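Exopolysaccharide biosynthesis protein (Pantoea stewartii subsp. stewartii DC283, PDB 6TGF) modifies glycan biofilm, probably as a hydrolase, and has a bacteriophage tailspike-like parallel beta-helix fold. Local coordinates at residues K45-I50 against I123-H128; Q62-F67 against G110-F115; K70-R75 against G84-V89; S78-P83 against A129-D134; L182-K187 against G206-A211. All blocks are in the same frame, centred on the assembly; numbering follows the deposited sequence.

Overall arrangement
All five contacts lie toward the N-terminal end of the elongated chain, which also carries a parallel beta-helix. Interactions 1 to 4 belong to the head-binding part of the chain. Interaction 5 comes later in sequence, and its centre is about 15 Å from that of interaction 1. Interaction 1 joins two neighbours in a five-stranded antiparallel sheet. Interactions 3 and 4 have centres about 7 Å apart and share the four-stranded sheet through strands 69-74 and 129-134. Interaction 2 packs two helices, and F63 and F67 touch L132 of interaction 4. Interactions 2 and 3 are nested within the loop closed by interaction 1, while interaction 4 crosses it. Interactions 1, 2 and 4 thus bring together segments far apart in the chain.

Interaction 1 of 5, residues K45-I50 against I123-H128; sequences KGDVPI and IANPSH
V48 and A124 form the hydrogen-bonded pair of an antiparallel beta contact, and P49 and I123 form the next, non-hydrogen-bonded pair. V48 N donates to A124 O at 3.0 Å (165°), and A124 N returns a bond to V48 O at 3.1 Å. Since proline has no N-H, P49 suits its non-hydrogen-bonded place. On its face of the sheet, P49 CG lies 4.3 Å from I123 CG1. On the other face, V48 CG2 meets P126 CB at 3.9 Å, the two side chains crossing at about a right angle. D47 lays its CB against I123 CG2. Beyond the paired strands, I50 and H128 reach toward each other tip to tip. I50 CD1 sits over one face of the imidazole, toward its rim, in a CH-pi contact 4.2 Å from the centroid. H128 ND1 donates to N125 O at 2.7 Å in the carbonyl plane, which holds the ring from its ND1 side. N125 OD1 accepts from S127 N, closing an Asx turn. Strand 48-51 is the outermost strand of its five-stranded sheet within this chain. Strand 121-124 also pairs with strand 89-92, and both I50 and H128 touch I73 of strand 69-74.

Interaction 2 of 5, residues Q62-F67 against G110-F115; sequences QFWQNF and GNFDQF. With EDO (1,2-ethanediol), chain C.
Helix segments 62-66 and 110-115 run at 112° to each other, with axes 9.5 Å apart and W64 and F112 as the nearest CA pair. F112 points toward the other helix and carries most of the packing. It turns an edge toward the face of the W64 five-membered ring, an offset edge-to-face pair with centroids 5.6 Å apart and planes at 76°. F112 CB lies 3.6 Å from W64 CD1. At the far end of the phenyl ring, F112 CZ comes 4.2 Å from F63 CE1, where the two side chains cross at about a right angle. The indole nitrogen is also used. W64 NE1 donates to D113 OD1 at 3.1 Å, meeting the oxygen from above the carboxylate plane. The same oxygen accepts from O1 of a 1,2-ethanediol, probably from the crystallisation liquor, whose O2 lies over one face of the indole. V56 of helix 53-57 touches W64 and F112, while F63 and F67 lean on L132 of strand 129-134.

Interaction 3 of 5, residues K70-R75 against G84-V89; sequences KLWIGR and GNQIPV
G74 and Q86 form a single beta bridge, their CA atoms 4.1 Å apart. It lies where strand 69-74 of the four-stranded antiparallel sheet ends and loop 84-89 leads into strand 89-92 of the five-stranded sheet. The close-packed part surrounds this bridge. I87 N donates to I73 O at 3.1 Å, in the carbonyl plane and on a lone pair. R75 N donates to N85 O at 2.8 Å, nearly along the C=O axis. On the buried side, I73 CB meets V89 CG2 at 3.5 Å, the side chains crossing at about a right angle, and I73 CG2 meets I87 CG1 at 4.2 Å. The outer side is looser. R75 is exposed and holds its guanidinium about perpendicular to the amide of N85, with NH2 3.3 Å from OD1. N85 ND2 donates to D79 O. Q86 lies beside W72, pointing the same way: its NE2 sits 3.7 Å from W72 CD1 and donates to A80 O.

Interaction 4 of 5, residues S78-P83 against A129-D134; sequences SDARQP and AMALED
R81 and E133 both set CG anti to the carbonyl carbon (chi1 -53° and -70°), and R81 then bends at chi3 while E133 stays extended. The two side chains cross at about a right angle, with guanidinium and carboxylate planes 26° apart. E133 OE2 lies 3.2 Å from R81 NE, but well out of the guanidinium plane. The salt bridge therefore rests on charge, with no N-H aimed at the oxygen. D79 adds a second carboxylate: its OD2 stands over one face of the guanidinium, 3.4 Å from R81 NH2. D79 OD1 also accepts from R81 N at 3.3 Å, closing an Asx turn inside the type I turn D79 to Q82. Beneath the charges the packing is apolar. R81 CG lies on A131 CB at 3.4 Å. A80 CB meets A129 CB at 4.1 Å and A131 CB at 4.2 Å, so the turn rests on strand 129-134 through three alanine methyl groups. W72 of neighbouring strand 69-74 touches A80, R81 and E133. The shared positive charge would favour the ionised form of both D79 and E133. The E133-R81 attraction ties the turn to the strand without a hydrogen bond between the two segments, while D79 steadies the arginine from within its own turn.

Interaction 5 of 5, residues L182-K187 against G206-A211; sequences LFEGAK and GSFQPA
E184 grips the end of strand 202-207, which lies between strands 187-190 and 224-228 of a mixed five-stranded sheet, with both carboxylate oxygens. S207 OG donates to E184 OE2 at 2.6 Å, on the syn lone pair. F208 N donates to E184 OE1 at 3.0 Å, also on the syn side, 22° out of the carboxylate plane. E184 reaches them with CG anti to the backbone N (chi1 -176°) and a bend at chi2 (70°). S207 OG is used twice, because it also accepts from Q209 N at 3.1 Å and closes an ST turn. Beside this site, G185 N donates to G206 O at 2.9 Å, and G206 N donates to A186 O at 2.8 Å. They join the strand end to the type II turn F183 to A186, whose third residue, G185, has the positive phi that favours glycine. Further out, the F208 ring leans on the backbone leading into E184, its CE2 3.8 Å from F183 C. Within the turn, A186 CB covers one face of the F183 ring toward its rim. V146 touches both F183 and F208, and F224 touches F208. One E184 oxygen accepts from a hydroxyl and the other from a backbone N-H, consistent with an ionised E184. A single carboxylate thus fixes the S207 hydroxyl and holds the chain where it leaves the strand.

Interaction 1 of 5, residues K45-I50 against I123-H128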
# COMPACT_ATOMS: atom_id res chain seq x y z
N LYS B 45 15.17 68.92 -2.69
CA LYS B 45 15.80 67.63 -2.31
C LYS B 45 14.69 66.63 -1.95
O LYS B 45 13.77 67.01 -1.22
CB LYS B 45 16.75 67.84 -1.13
CG LYS B 45 17.81 66.76 -0.93
CD LYS B 45 18.92 66.80 -1.96
CE LYS B 45 20.27 66.42 -1.39
NZ LYS B 45 20.23 65.12 -0.67
N GLY B 46 14.78 65.40 -2.48
CA GLY B 46 13.84 64.30 -2.19
C GLY B 46 12.70 64.21 -3.20
O GLY B 46 11.96 63.22 -3.14
N ASP B 47 12.56 65.21 -4.09
CA ASP B 47 11.55 65.20 -5.18
C ASP B 47 11.94 64.12 -6.20
O ASP B 47 13.15 63.96 -6.45
CB ASP B 47 11.40 66.58 -5.83
CG ASP B 47 10.55 67.56 -5.04
OD1 ASP B 47 10.27 67.28 -3.85
OD2 ASP B 47 10.15 68.59 -5.62
N VAL B 48 10.95 63.41 -6.74
CA VAL B 48 11.13 62.24 -7.66
C VAL B 48 10.11 62.34 -8.80
O VAL B 48 9.16 63.11 -8.71
CB VAL B 48 10.98 60.91 -6.90
CG1 VAL B 48 11.99 60.77 -5.78
CG2 VAL B 48 9.56 60.71 -6.37
N PRO B 49 10.29 61.57 -9.90
CA PRO B 49 9.23 61.39 -10.89
C PRO B 49 8.04 60.64 -10.27
O PRO B 49 8.19 59.46 -9.97
CB PRO B 49 9.90 60.56 -12.01
CG PRO B 49 11.38 60.73 -11.77
CD PRO B 49 11.53 60.87 -10.28
N ILE B 50 6.92 61.33 -10.06
CA ILE B 50 5.68 60.77 -9.43
C ILE B 50 4.77 60.20 -10.52
O ILE B 50 3.97 59.30 -10.20
CB ILE B 50 4.95 61.81 -8.55
CG1 ILE B 50 4.45 63.02 -9.35
CG2 ILE B 50 5.83 62.24 -7.38
CD1 ILE B 50 3.30 63.75 -8.69
N ILE B 123 7.80 65.71 -11.90
CA ILE B 123 8.61 65.60 -10.65
C ILE B 123 7.93 66.44 -9.56
O ILE B 123 7.55 67.60 -9.85
CB ILE B 123 10.08 66.01 -10.88
CG1 ILE B 123 10.81 65.02 -11.79
CG2 ILE B 123 10.81 66.19 -9.56
CD1 ILE B 123 10.92 65.46 -13.23
N ALA B 124 7.80 65.88 -8.36
CA ALA B 124 7.27 66.54 -7.14
C ALA B 124 7.65 65.72 -5.91
O ALA B 124 8.32 64.68 -6.07
CB ALA B 124 5.77 66.71 -7.26
N ASN B 125 7.24 66.17 -4.72
CA ASN B 125 7.45 65.46 -3.43
C ASN B 125 6.74 64.11 -3.50
O ASN B 125 5.55 64.07 -3.80
CB ASN B 125 6.94 66.30 -2.25
CG ASN B 125 7.42 65.80 -0.90
OD1 ASN B 125 7.61 64.61 -0.70
ND2 ASN B 125 7.61 66.72 0.03
N PRO B 126 7.43 62.98 -3.25
CA PRO B 126 6.77 61.67 -3.21
C PRO B 126 5.63 61.65 -2.19
O PRO B 126 4.64 60.98 -2.42
CB PRO B 126 7.89 60.68 -2.83
CG PRO B 126 9.00 61.55 -2.28
CD PRO B 126 8.88 62.87 -3.01
N SER B 127 5.79 62.39 -1.09
CA SER B 127 4.72 62.69 -0.10
C SER B 127 3.89 63.86 -0.62
O SER B 127 4.39 65.00 -0.58
CB SER B 127 5.30 62.97 1.27
OG SER B 127 4.28 63.02 2.25
N HIS B 128 2.67 63.59 -1.10
CA HIS B 128 1.75 64.60 -1.69
C HIS B 128 0.30 64.12 -1.64
O HIS B 128 0.08 62.89 -1.69
CB HIS B 128 2.18 64.95 -3.12
CG HIS B 128 2.07 63.81 -4.08
ND1 HIS B 128 3.12 62.95 -4.33
CD2 HIS B 128 1.04 63.39 -4.86
CE1 HIS B 128 2.74 62.04 -5.21
NE2 HIS B 128 1.48 62.30 -5.55

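Interaction 2 of 5, residues Q62-F67 against G110-F115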
# COMPACT_ATOMS: atom_id res chain seq x y z
N GLN B 62 -9.80 53.65 -22.91
CA GLN B 62 -11.00 54.52 -23.02
C GLN B 62 -10.72 55.86 -22.32
O GLN B 62 -11.19 56.90 -22.82
CB GLN B 62 -12.23 53.85 -22.41
CG GLN B 62 -12.67 52.58 -23.13
CD GLN B 62 -11.86 51.36 -22.77
OE1 GLN B 62 -11.15 51.33 -21.76
NE2 GLN B 62 -11.94 50.34 -23.60
N PHE B 63 -9.99 55.81 -21.20
CA PHE B 63 -9.62 56.98 -20.36
C PHE B 63 -8.69 57.91 -21.16
O PHE B 63 -9.00 59.11 -21.28
CB PHE B 63 -8.97 56.52 -19.06
CG PHE B 63 -8.87 57.58 -17.99
CD1 PHE B 63 -7.80 58.46 -17.97
CD2 PHE B 63 -9.84 57.70 -17.02
CE1 PHE B 63 -7.70 59.44 -17.00
CE2 PHE B 63 -9.75 58.68 -16.04
CZ PHE B 63 -8.68 59.55 -16.03
N TRP B 64 -7.59 57.35 -21.69
CA TRP B 64 -6.62 58.05 -22.57
C TRP B 64 -7.38 58.84 -23.64
O TRP B 64 -7.18 60.07 -23.72
CB TRP B 64 -5.66 57.03 -23.21
CG TRP B 64 -4.46 57.61 -23.89
CD1 TRP B 64 -4.32 58.86 -24.43
CD2 TRP B 64 -3.21 56.94 -24.15
NE1 TRP B 64 -3.08 59.02 -24.98
CE2 TRP B 64 -2.38 57.85 -24.83
CE3 TRP B 64 -2.72 55.66 -23.87
CZ2 TRP B 64 -1.08 57.53 -25.22
CZ3 TRP B 64 -1.43 55.34 -24.27
CH2 TRP B 64 -0.63 56.26 -24.93
N GLN B 65 -8.23 58.16 -24.40
CA GLN B 65 -8.92 58.68 -25.62
C GLN B 65 -9.95 59.75 -25.26
O GLN B 65 -10.06 60.73 -26.02
CB GLN B 65 -9.59 57.53 -26.38
CG GLN B 65 -8.68 56.85 -27.39
CD GLN B 65 -8.46 57.66 -28.65
OE1 GLN B 65 -7.49 57.45 -29.37
NE2 GLN B 65 -9.37 58.58 -28.92
N ASN B 66 -10.69 59.58 -24.15
CA ASN B 66 -11.95 60.32 -23.88
C ASN B 66 -11.78 61.33 -22.75
O ASN B 66 -12.25 62.48 -22.93
CB ASN B 66 -13.11 59.36 -23.60
CG ASN B 66 -13.46 58.48 -24.79
OD1 ASN B 66 -13.37 58.92 -25.94
ND2 ASN B 66 -13.84 57.25 -24.53
N PHE B 67 -11.17 60.94 -21.63
CA PHE B 67 -11.14 61.75 -20.37
C PHE B 67 -10.60 63.16 -20.65
O PHE B 67 -9.54 63.29 -21.28
CB PHE B 67 -10.29 61.09 -19.28
CG PHE B 67 -10.23 61.88 -18.00
CD1 PHE B 67 -9.27 62.86 -17.81
CD2 PHE B 67 -11.17 61.68 -16.99
CE1 PHE B 67 -9.22 63.60 -16.64
CE2 PHE B 67 -11.12 62.42 -15.82
CZ PHE B 67 -10.15 63.38 -15.65
N GLY B 110 -4.71 65.08 -26.32
CA GLY B 110 -3.61 65.90 -26.86
C GLY B 110 -2.46 66.00 -25.88
O GLY B 110 -1.31 65.75 -26.30
N ASN B 111 -2.75 66.35 -24.62
CA ASN B 111 -1.76 66.49 -23.53
C ASN B 111 -1.15 65.13 -23.19
O ASN B 111 0.08 65.06 -23.00
CB ASN B 111 -2.36 67.16 -22.29
CG ASN B 111 -2.50 68.66 -22.44
OD1 ASN B 111 -2.26 69.22 -23.50
ND2 ASN B 111 -2.89 69.33 -21.36
N PHE B 112 -1.98 64.08 -23.13
CA PHE B 112 -1.54 62.68 -22.87
C PHE B 112 -0.55 62.24 -23.95
O PHE B 112 0.48 61.63 -23.61
CB PHE B 112 -2.73 61.71 -22.82
CG PHE B 112 -3.57 61.78 -21.57
CD1 PHE B 112 -2.98 61.91 -20.31
CD2 PHE B 112 -4.95 61.68 -21.64
CE1 PHE B 112 -3.76 61.96 -19.17
CE2 PHE B 112 -5.73 61.73 -20.49
CZ PHE B 112 -5.13 61.87 -19.26
N ASP B 113 -0.86 62.55 -25.22
CA ASP B 113 -0.03 62.20 -26.40
C ASP B 113 1.32 62.92 -26.29
O ASP B 113 2.35 62.23 -26.38
CB ASP B 113 -0.76 62.52 -27.71
CG ASP B 113 -1.97 61.65 -27.98
OD1 ASP B 113 -1.98 60.49 -27.51
OD2 ASP B 113 -2.90 62.13 -28.65
N GLN B 114 1.30 64.24 -26.07
CA GLN B 114 2.51 65.10 -25.96
C GLN B 114 3.42 64.56 -24.84
O GLN B 114 4.64 64.45 -25.08
CB GLN B 114 2.12 66.55 -25.68
CG GLN B 114 3.23 67.56 -25.98
CD GLN B 114 3.53 67.68 -27.45
OE1 GLN B 114 2.70 67.40 -28.31
NE2 GLN B 114 4.74 68.11 -27.76
N PHE B 115 2.84 64.24 -23.68
CA PHE B 115 3.53 63.73 -22.47
C PHE B 115 4.29 62.44 -22.82
O PHE B 115 5.49 62.34 -22.50
CB PHE B 115 2.52 63.50 -21.34
CG PHE B 115 3.12 63.18 -19.99
CD1 PHE B 115 3.72 64.18 -19.23
CD2 PHE B 115 3.07 61.90 -19.47
CE1 PHE B 115 4.27 63.89 -17.99
CE2 PHE B 115 3.62 61.61 -18.23
CZ PHE B 115 4.22 62.61 -17.50
C1 EDO C . -4.38 57.45 -28.30
O1 EDO C . -3.00 57.61 -28.56
C2 EDO C . -4.81 56.03 -28.27
O2 EDO C . -4.15 55.24 -27.30

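Interaction 3 of 5, residues K70-R75 against G84-V89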
# COMPACT_ATOMS: atom_id res chain seq x y z
N LYS B 70 -8.90 68.01 -14.84
CA LYS B 70 -7.87 68.82 -14.14
C LYS B 70 -7.21 67.99 -13.03
O LYS B 70 -7.95 67.38 -12.24
CB LYS B 70 -8.51 70.08 -13.54
CG LYS B 70 -9.40 70.88 -14.50
CD LYS B 70 -9.14 72.37 -14.45
CE LYS B 70 -10.33 73.20 -14.86
NZ LYS B 70 -10.01 74.65 -14.83
N LEU B 71 -5.88 67.98 -12.99
CA LEU B 71 -5.06 67.24 -11.99
C LEU B 71 -4.43 68.24 -11.01
O LEU B 71 -3.86 69.25 -11.47
CB LEU B 71 -3.99 66.43 -12.73
CG LEU B 71 -3.00 65.65 -11.86
CD1 LEU B 71 -3.72 64.58 -11.04
CD2 LEU B 71 -1.91 65.03 -12.70
N TRP B 72 -4.53 67.96 -9.71
CA TRP B 72 -3.93 68.74 -8.60
C TRP B 72 -2.92 67.86 -7.85
O TRP B 72 -3.26 66.70 -7.55
CB TRP B 72 -5.01 69.25 -7.63
CG TRP B 72 -5.80 70.42 -8.11
CD1 TRP B 72 -5.50 71.74 -7.95
CD2 TRP B 72 -7.07 70.38 -8.80
NE1 TRP B 72 -6.48 72.53 -8.49
CE2 TRP B 72 -7.46 71.72 -9.02
CE3 TRP B 72 -7.90 69.35 -9.25
CZ2 TRP B 72 -8.64 72.05 -9.68
CZ3 TRP B 72 -9.08 69.68 -9.89
CH2 TRP B 72 -9.44 71.02 -10.11
N ILE B 73 -1.73 68.40 -7.58
CA ILE B 73 -0.69 67.79 -6.68
C ILE B 73 -0.50 68.75 -5.50
O ILE B 73 0.08 69.83 -5.71
CB ILE B 73 0.63 67.53 -7.44
CG1 ILE B 73 0.41 66.95 -8.83
CG2 ILE B 73 1.56 66.67 -6.60
CD1 ILE B 73 -0.22 65.57 -8.84
N GLY B 74 -0.98 68.36 -4.32
CA GLY B 74 -0.99 69.22 -3.11
C GLY B 74 -0.19 68.63 -1.97
O GLY B 74 0.30 67.48 -2.12
N ARG B 75 -0.05 69.38 -0.88
CA ARG B 75 0.69 68.96 0.35
C ARG B 75 0.00 67.73 0.96
O ARG B 75 -1.25 67.71 0.98
CB ARG B 75 0.73 70.09 1.38
CG ARG B 75 1.68 69.83 2.54
CD ARG B 75 1.47 70.76 3.72
NE ARG B 75 0.67 71.93 3.37
CZ ARG B 75 -0.59 72.13 3.74
NH1 ARG B 75 -1.23 71.26 4.49
NH2 ARG B 75 -1.20 73.24 3.36
N GLY B 84 -3.96 77.41 -1.42
CA GLY B 84 -2.76 77.36 -0.56
C GLY B 84 -2.35 75.94 -0.21
O GLY B 84 -1.63 75.78 0.80
N ASN B 85 -2.79 74.95 -0.99
CA ASN B 85 -2.50 73.50 -0.76
C ASN B 85 -1.65 72.92 -1.90
O ASN B 85 -1.08 71.84 -1.69
CB ASN B 85 -3.80 72.70 -0.58
CG ASN B 85 -4.47 72.96 0.75
OD1 ASN B 85 -3.94 73.67 1.60
ND2 ASN B 85 -5.65 72.40 0.94
N GLN B 86 -1.55 73.61 -3.05
CA GLN B 86 -0.77 73.15 -4.23
C GLN B 86 0.73 73.26 -3.92
O GLN B 86 1.15 74.34 -3.47
CB GLN B 86 -1.11 73.98 -5.48
CG GLN B 86 -2.52 73.76 -6.01
CD GLN B 86 -3.56 74.61 -5.32
OE1 GLN B 86 -3.32 75.77 -5.00
NE2 GLN B 86 -4.73 74.03 -5.09
N ILE B 87 1.48 72.18 -4.15
CA ILE B 87 2.97 72.13 -4.01
C ILE B 87 3.59 72.24 -5.40
O ILE B 87 2.93 71.95 -6.40
CB ILE B 87 3.43 70.87 -3.25
CG1 ILE B 87 3.11 69.57 -4.00
CG2 ILE B 87 2.86 70.86 -1.84
CD1 ILE B 87 3.92 68.38 -3.55
N PRO B 88 4.87 72.66 -5.53
CA PRO B 88 5.50 72.80 -6.84
C PRO B 88 5.62 71.46 -7.57
O PRO B 88 6.06 70.49 -6.97
CB PRO B 88 6.89 73.40 -6.54
CG PRO B 88 7.14 73.10 -5.07
CD PRO B 88 5.77 73.06 -4.43
N VAL B 89 5.20 71.44 -8.84
CA VAL B 89 5.32 70.29 -9.79
C VAL B 89 6.15 70.76 -10.99
O VAL B 89 5.85 71.85 -11.51
CB VAL B 89 3.94 69.77 -10.23
CG1 VAL B 89 4.06 68.50 -11.06
CG2 VAL B 89 3.01 69.54 -9.06

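Interaction 4 of 5, residues S78-P83 against A129-D134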
# COMPACT_ATOMS: atom_id res chain seq x y z
N SER B 78 -3.87 67.24 3.00
CA SER B 78 -4.79 68.32 2.56
C SER B 78 -5.56 67.90 1.30
O SER B 78 -5.12 66.97 0.62
CB SER B 78 -4.03 69.60 2.31
OG SER B 78 -3.22 69.49 1.14
N ASP B 79 -6.68 68.58 1.02
CA ASP B 79 -7.36 68.56 -0.30
C ASP B 79 -6.52 69.44 -1.25
O ASP B 79 -6.46 70.66 -1.01
CB ASP B 79 -8.81 69.03 -0.20
CG ASP B 79 -9.57 69.03 -1.53
OD1 ASP B 79 -8.99 68.58 -2.54
OD2 ASP B 79 -10.73 69.48 -1.54
N ALA B 80 -5.91 68.83 -2.27
CA ALA B 80 -4.93 69.46 -3.18
C ALA B 80 -5.58 70.56 -4.03
O ALA B 80 -4.84 71.38 -4.59
CB ALA B 80 -4.29 68.41 -4.05
N ARG B 81 -6.92 70.57 -4.13
CA ARG B 81 -7.69 71.51 -4.98
C ARG B 81 -7.83 72.87 -4.29
O ARG B 81 -7.96 73.88 -5.01
CB ARG B 81 -9.08 70.94 -5.29
CG ARG B 81 -9.08 69.54 -5.87
CD ARG B 81 -10.39 69.20 -6.55
NE ARG B 81 -11.51 69.31 -5.62
CZ ARG B 81 -11.89 68.36 -4.77
NH1 ARG B 81 -11.26 67.20 -4.71
NH2 ARG B 81 -12.93 68.57 -3.97
N GLN B 82 -7.82 72.89 -2.96
CA GLN B 82 -8.17 74.08 -2.13
C GLN B 82 -7.04 75.10 -2.17
O GLN B 82 -5.88 74.74 -2.34
CB GLN B 82 -8.49 73.65 -0.70
CG GLN B 82 -9.78 72.85 -0.60
CD GLN B 82 -10.09 72.40 0.81
OE1 GLN B 82 -9.20 72.30 1.66
NE2 GLN B 82 -11.35 72.10 1.07
N PRO B 83 -7.35 76.41 -2.02
CA PRO B 83 -6.33 77.47 -2.03
C PRO B 83 -5.22 77.29 -0.99
O PRO B 83 -5.53 77.06 0.17
CB PRO B 83 -7.12 78.76 -1.72
CG PRO B 83 -8.47 78.30 -1.21
CD PRO B 83 -8.71 76.95 -1.87
N ALA B 129 -0.64 65.06 -1.54
CA ALA B 129 -2.07 64.87 -1.84
C ALA B 129 -2.26 64.94 -3.36
O ALA B 129 -1.49 65.68 -4.01
CB ALA B 129 -2.90 65.93 -1.14
N MET B 130 -3.23 64.20 -3.89
CA MET B 130 -3.55 64.20 -5.34
C MET B 130 -5.08 64.21 -5.52
O MET B 130 -5.76 63.40 -4.86
CB MET B 130 -2.96 62.97 -6.04
CG MET B 130 -3.00 63.06 -7.55
SD MET B 130 -2.49 61.51 -8.34
CE MET B 130 -0.71 61.74 -8.39
N ALA B 131 -5.57 65.10 -6.38
CA ALA B 131 -7.01 65.28 -6.70
C ALA B 131 -7.19 65.33 -8.22
O ALA B 131 -6.43 66.07 -8.88
CB ALA B 131 -7.53 66.52 -6.04
N LEU B 132 -8.15 64.57 -8.74
CA LEU B 132 -8.54 64.56 -10.18
C LEU B 132 -10.03 64.89 -10.30
O LEU B 132 -10.84 64.19 -9.67
CB LEU B 132 -8.22 63.19 -10.78
CG LEU B 132 -8.51 63.04 -12.28
CD1 LEU B 132 -7.63 63.95 -13.11
CD2 LEU B 132 -8.32 61.59 -12.71
N GLU B 133 -10.36 65.94 -11.06
CA GLU B 133 -11.73 66.28 -11.50
C GLU B 133 -11.83 66.07 -13.02
O GLU B 133 -10.79 66.21 -13.69
CB GLU B 133 -12.09 67.73 -11.17
CG GLU B 133 -12.26 68.00 -9.69
CD GLU B 133 -12.81 69.38 -9.36
OE1 GLU B 133 -12.74 70.27 -10.23
OE2 GLU B 133 -13.31 69.56 -8.23
N ASP B 134 -13.02 65.76 -13.52
CA ASP B 134 -13.34 65.78 -14.98
C ASP B 134 -13.64 67.23 -15.36
O ASP B 134 -13.68 68.09 -14.45
CB ASP B 134 -14.46 64.80 -15.33
CG ASP B 134 -15.83 65.16 -14.78
OD1 ASP B 134 -15.93 66.17 -14.05
OD2 ASP B 134 -16.79 64.43 -15.08

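Interaction 5 of 5, residues L182-K187 against G206-A211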
# COMPACT_ATOMS: atom_id res chain seq x y z
N LEU B 182 -0.18 55.11 -8.62
CA LEU B 182 -0.82 56.44 -8.43
C LEU B 182 -0.85 56.78 -6.93
O LEU B 182 -0.58 57.94 -6.59
CB LEU B 182 -2.24 56.42 -9.01
CG LEU B 182 -2.34 56.50 -10.53
CD1 LEU B 182 -3.78 56.39 -10.99
CD2 LEU B 182 -1.72 57.80 -11.06
N PHE B 183 -1.18 55.78 -6.10
CA PHE B 183 -1.30 55.91 -4.62
C PHE B 183 -1.09 54.55 -3.96
O PHE B 183 -1.08 53.52 -4.66
CB PHE B 183 -2.68 56.49 -4.27
CG PHE B 183 -3.84 55.81 -4.94
CD1 PHE B 183 -4.39 54.65 -4.41
CD2 PHE B 183 -4.39 56.32 -6.11
CE1 PHE B 183 -5.45 54.02 -5.03
CE2 PHE B 183 -5.46 55.69 -6.72
CZ PHE B 183 -5.99 54.54 -6.18
N GLU B 184 -0.92 54.56 -2.63
CA GLU B 184 -0.77 53.34 -1.78
C GLU B 184 -2.06 52.53 -1.85
O GLU B 184 -3.12 53.06 -1.43
CB GLU B 184 -0.44 53.74 -0.34
CG GLU B 184 -0.18 52.56 0.58
CD GLU B 184 1.12 51.81 0.32
OE1 GLU B 184 2.12 52.46 -0.03
OE2 GLU B 184 1.11 50.57 0.47
N GLY B 185 -1.99 51.30 -2.37
CA GLY B 185 -3.12 50.37 -2.49
C GLY B 185 -3.78 50.41 -3.85
O GLY B 185 -4.81 49.73 -4.03
N ALA B 186 -3.22 51.19 -4.79
CA ALA B 186 -3.69 51.29 -6.20
C ALA B 186 -3.62 49.90 -6.85
O ALA B 186 -2.56 49.26 -6.76
CB ALA B 186 -2.85 52.29 -6.95
N LYS B 187 -4.73 49.46 -7.47
CA LYS B 187 -4.85 48.12 -8.08
C LYS B 187 -4.51 48.20 -9.57
O LYS B 187 -4.92 49.19 -10.22
CB LYS B 187 -6.25 47.54 -7.87
CG LYS B 187 -6.58 47.20 -6.42
CD LYS B 187 -7.89 46.48 -6.23
CE LYS B 187 -8.56 46.81 -4.91
NZ LYS B 187 -9.46 45.73 -4.46
N GLY B 206 -0.38 48.27 -5.39
CA GLY B 206 0.85 49.09 -5.37
C GLY B 206 1.17 49.59 -3.97
O GLY B 206 0.25 49.70 -3.14
N SER B 207 2.45 49.89 -3.72
CA SER B 207 2.97 50.43 -2.44
C SER B 207 4.26 51.22 -2.67
O SER B 207 5.00 50.88 -3.62
CB SER B 207 3.18 49.33 -1.43
OG SER B 207 3.57 49.86 -0.17
N PHE B 208 4.50 52.24 -1.84
CA PHE B 208 5.76 53.03 -1.79
C PHE B 208 6.62 52.54 -0.62
O PHE B 208 7.77 53.01 -0.49
CB PHE B 208 5.45 54.52 -1.68
CG PHE B 208 4.54 55.04 -2.76
CD1 PHE B 208 4.99 55.17 -4.07
CD2 PHE B 208 3.23 55.39 -2.48
CE1 PHE B 208 4.14 55.64 -5.06
CE2 PHE B 208 2.39 55.87 -3.47
CZ PHE B 208 2.84 55.99 -4.76
N GLN B 209 6.09 51.63 0.20
CA GLN B 209 6.83 50.94 1.29
C GLN B 209 7.93 50.09 0.67
O GLN B 209 7.70 49.47 -0.37
CB GLN B 209 5.89 50.08 2.14
CG GLN B 209 4.85 50.88 2.92
CD GLN B 209 5.48 51.80 3.93
OE1 GLN B 209 5.24 53.01 3.94
NE2 GLN B 209 6.29 51.24 4.81
N PRO B 210 9.14 50.01 1.27
CA PRO B 210 10.25 49.28 0.66
C PRO B 210 10.05 47.76 0.75
O PRO B 210 9.70 47.28 1.82
CB PRO B 210 11.49 49.71 1.46
CG PRO B 210 11.00 50.76 2.45
CD PRO B 210 9.50 50.58 2.57
N ALA B 211 10.26 47.05 -0.36
CA ALA B 211 10.19 45.58 -0.48
C ALA B 211 11.10 45.11 -1.62
O ALA B 211 11.05 45.71 -2.71
CB ALA B 211 8.76 45.14 -0.69